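Local structure of acylneuraminate lyase (Mycoplasma synoviae, 4N4P) at residues 61-66 and 95-100. The protein belongs to the dihydrodipicolinate synthetase family of lyases and adopts the TIM-barrel fold of that family. Sequence-based numbering, arbitrary orientation.
Sequences DKKEVM and AKLAKE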
ATOM      1  N   ASP A  61     -12.530  24.075 -25.448  1.00 13.73           N
ATOM      2  CA  ASP A  61     -11.101  23.876 -25.749  1.00 13.99           C
ATOM      3  C   ASP A  61     -10.888  22.462 -26.349  1.00 13.37           C
ATOM      4  O   ASP A  61     -10.115  22.294 -27.310  1.00 13.52           O
ATOM      5  CB  ASP A  61     -10.213  23.967 -24.494  1.00 13.94           C
ATOM      6  CG  ASP A  61     -10.024  25.388 -23.927  1.00 17.95           C
ATOM      7  OD1 ASP A  61     -10.136  26.421 -24.645  1.00 17.55           O
ATOM      8  OD2 ASP A  61      -9.678  25.438 -22.714  1.00 19.65           O
ATOM      9  N   LYS A  62     -11.534  21.455 -25.748  1.00 12.71           N
ATOM     10  CA  LYS A  62     -11.390  20.050 -26.178  1.00 12.44           C
ATOM     11  C   LYS A  62     -11.834  19.874 -27.627  1.00 12.68           C
ATOM     12  O   LYS A  62     -11.126  19.286 -28.450  1.00 12.05           O
ATOM     13  CB  LYS A  62     -12.160  19.103 -25.264  1.00 11.80           C
ATOM     14  CG  LYS A  62     -11.582  19.029 -23.844  1.00 10.91           C
ATOM     15  CD  LYS A  62     -12.497  18.258 -22.927  1.00 11.32           C
ATOM     16  CE  LYS A  62     -12.132  18.462 -21.465  1.00 11.32           C
ATOM     17  NZ  LYS A  62     -12.928  17.560 -20.569  1.00 10.37           N
ATOM     18  N   LYS A  63     -12.994  20.439 -27.953  1.00 12.43           N
ATOM     19  CA  LYS A  63     -13.488  20.395 -29.324  1.00 13.13           C
ATOM     20  C   LYS A  63     -12.547  21.098 -30.275  1.00 12.58           C
ATOM     21  O   LYS A  63     -12.324  20.614 -31.373  1.00 12.00           O
ATOM     22  CB  LYS A  63     -14.847  21.082 -29.416  1.00 13.40           C
ATOM     23  CG  LYS A  63     -15.973  20.384 -28.724  1.00 17.10           C
ATOM     24  CD  LYS A  63     -17.041  21.474 -28.537  1.00 21.78           C
ATOM     25  CE  LYS A  63     -18.401  20.915 -28.641  1.00 26.09           C
ATOM     26  NZ  LYS A  63     -19.396  22.029 -28.486  1.00 24.35           N
ATOM     27  N   GLU A  64     -12.020  22.255 -29.864  1.00 12.29           N
ATOM     28  CA  GLU A  64     -11.120  23.017 -30.704  1.00 12.96           C
ATOM     29  C   GLU A  64      -9.831  22.236 -30.933  1.00 12.14           C
ATOM     30  O   GLU A  64      -9.349  22.168 -32.051  1.00 11.08           O
ATOM     31  CB  GLU A  64     -10.833  24.419 -30.108  1.00 13.23           C
ATOM     32  CG  GLU A  64     -10.042  25.364 -30.996  1.00 18.09           C
ATOM     33  CD  GLU A  64     -10.694  25.719 -32.342  1.00 23.71           C
ATOM     34  OE1 GLU A  64     -11.934  25.605 -32.516  1.00 26.57           O
ATOM     35  OE2 GLU A  64      -9.931  26.108 -33.244  1.00 25.39           O
ATOM     36  N   VAL A  65      -9.276  21.647 -29.874  1.00 11.68           N
ATOM     37  CA  VAL A  65      -8.037  20.854 -30.043  1.00 11.88           C
ATOM     38  C   VAL A  65      -8.261  19.702 -31.015  1.00 11.35           C
ATOM     39  O   VAL A  65      -7.421  19.438 -31.886  1.00 11.27           O
ATOM     40  CB  VAL A  65      -7.471  20.335 -28.696  1.00 11.49           C
ATOM     41  CG1 VAL A  65      -6.264  19.407 -28.921  1.00 10.57           C
ATOM     42  CG2 VAL A  65      -7.029  21.542 -27.851  1.00 10.43           C
ATOM     43  N   MET A  66      -9.394  19.033 -30.871  1.00 11.60           N
ATOM     44  CA  MET A  66      -9.710  17.892 -31.739  1.00 11.42           C
ATOM     45  C   MET A  66      -9.789  18.329 -33.204  1.00 12.10           C
ATOM     46  O   MET A  66      -9.301  17.622 -34.111  1.00 11.28           O
ATOM     47  CB  MET A  66     -11.008  17.249 -31.309  1.00 11.93           C
ATOM     48  CG  MET A  66     -10.912  16.520 -29.967  1.00 11.09           C
ATOM     49  SD  MET A  66     -12.466  15.970 -29.290  1.00 13.93           S
ATOM     50  CE  MET A  66     -12.910  14.635 -30.419  1.00 11.49           C
ATOM     51  N   ALA A  95     -17.237  12.074 -28.435  1.00 13.45           N
ATOM     52  CA  ALA A  95     -17.214  10.824 -29.235  1.00 13.23           C
ATOM     53  C   ALA A  95     -17.806  11.059 -30.616  1.00 13.74           C
ATOM     54  O   ALA A  95     -17.256  10.610 -31.626  1.00 12.91           O
ATOM     55  CB  ALA A  95     -17.950   9.679 -28.516  1.00 13.46           C
ATOM     56  N   LYS A  96     -18.920  11.790 -30.670  1.00 13.29           N
ATOM     57  CA  LYS A  96     -19.534  12.137 -31.965  1.00 13.77           C
ATOM     58  C   LYS A  96     -18.651  13.027 -32.802  1.00 13.76           C
ATOM     59  O   LYS A  96     -18.543  12.837 -34.023  1.00 12.86           O
ATOM     60  CB  LYS A  96     -20.902  12.825 -31.759  1.00 13.72           C
ATOM     61  CG  LYS A  96     -21.947  11.920 -31.186  1.00 16.80           C
ATOM     62  CD  LYS A  96     -23.265  12.681 -30.945  1.00 21.10           C
ATOM     63  CE  LYS A  96     -24.196  11.964 -29.963  1.00 24.50           C
ATOM     64  NZ  LYS A  96     -24.831  10.713 -30.493  1.00 28.13           N
ATOM     65  N   LEU A  97     -18.002  14.006 -32.163  1.00 12.41           N
ATOM     66  CA  LEU A  97     -17.069  14.874 -32.873  1.00 12.56           C
ATOM     67  C   LEU A  97     -15.861  14.100 -33.413  1.00 12.32           C
ATOM     68  O   LEU A  97     -15.447  14.337 -34.545  1.00 11.60           O
ATOM     69  CB  LEU A  97     -16.584  16.042 -31.987  1.00 12.66           C
ATOM     70  CG  LEU A  97     -15.665  17.072 -32.651  1.00 13.36           C
ATOM     71  CD1 LEU A  97     -16.314  17.749 -33.866  1.00 16.48           C
ATOM     72  CD2 LEU A  97     -15.173  18.133 -31.643  1.00 12.12           C
ATOM     73  N   ALA A  98     -15.286  13.213 -32.591  1.00 11.21           N
ATOM     74  CA  ALA A  98     -14.169  12.380 -33.022  1.00 11.66           C
ATOM     75  C   ALA A  98     -14.538  11.616 -34.297  1.00 12.21           C
ATOM     76  O   ALA A  98     -13.744  11.500 -35.215  1.00 11.69           O
ATOM     77  CB  ALA A  98     -13.771  11.394 -31.919  1.00 11.43           C
ATOM     78  N   LYS A  99     -15.762  11.111 -34.338  1.00 12.67           N
ATOM     79  CA  LYS A  99     -16.189  10.327 -35.496  1.00 13.86           C
ATOM     80  C   LYS A  99     -16.351  11.233 -36.729  1.00 13.58           C
ATOM     81  O   LYS A  99     -15.903  10.896 -37.835  1.00 13.67           O
ATOM     82  CB  LYS A  99     -17.495   9.615 -35.171  1.00 13.83           C
ATOM     83  CG  LYS A  99     -18.162   8.929 -36.395  1.00 16.25           C
ATOM     84  CD  LYS A  99     -17.284   7.852 -36.984  1.00 19.11           C
ATOM     85  CE  LYS A  99     -18.020   7.094 -38.127  1.00 23.67           C
ATOM     86  NZ  LYS A  99     -19.144   6.260 -37.586  1.00 24.59           N
ATOM     87  N   GLU A 100     -17.016  12.360 -36.528  1.00 14.84           N
ATOM     88  CA  GLU A 100     -17.162  13.399 -37.561  1.00 16.30           C
ATOM     89  C   GLU A 100     -15.807  13.806 -38.145  1.00 16.13           C
ATOM     90  O   GLU A 100     -15.666  14.030 -39.368  1.00 16.28           O
ATOM     91  CB  GLU A 100     -17.909  14.619 -36.975  1.00 17.35           C
ATOM     92  CG  GLU A 100     -18.038  15.805 -37.935  1.00 23.29           C
ATOM     93  CD  GLU A 100     -18.569  17.075 -37.276  1.00 31.17           C
ATOM     94  OE1 GLU A 100     -19.707  17.056 -36.767  1.00 35.57           O
ATOM     95  OE2 GLU A 100     -17.853  18.106 -37.281  1.00 35.76           O
TER
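The helical segments 61-66 and 95-100 run nearly parallel, their axes 10.6 Å apart at closest approach and crossing at -15°, with Lys63 level with Leu97 and Met66 level with Ala98. At that spacing the backbones stay apart and side chains must bridge the gap; no hydrogen bond joins the two segments, so the contact is one of apolar packing. Leu97 reaches across with CG anti to its own backbone N (chi1 -176°), a setting that sends CG across toward the neighbouring helix, where the CD2 methyl makes the contact. Leu97 CD2 lies 3.7 Å from Lys63 CA and as near Lys63 CB; the two side chains cross at about a right angle. Lysine suits this border position because its CB and CG offer hydrocarbon to the leucine while the rest of the chain leads away, the ammonium NZ forming a salt bridge with Glu60 one turn earlier in its own helix. Met66 makes the return reach, deeper in the interface. Its long unbranched chain bends at the last torsion (chi3 70°), bringing Met66 CE to 3.5 Å from Ala98 N and 3.7 Å from Ala98 CB. A residue as small as alanine lets the methyl come right up to the helix backbone here, and Ala98 also touches Ile106 of strand 105-108. Met66 SD passes the leucine more loosely, 4.2 Å from Leu97 CD2, and the two side chains, one from each helix, cross obliquely. Leu94, one turn before Ala98, extends the seam by touching both Lys63 and Met66, and the carbonyl O of Met66 is hydrogen-bonded to Tyr103 OH. Neighbouring parallel helices of this kind, 59-73 and 88-100, joined through strand 78-82 and packed outside the parallel strands, are characteristic of the beta/alpha barrel (TIM-barrel) fold.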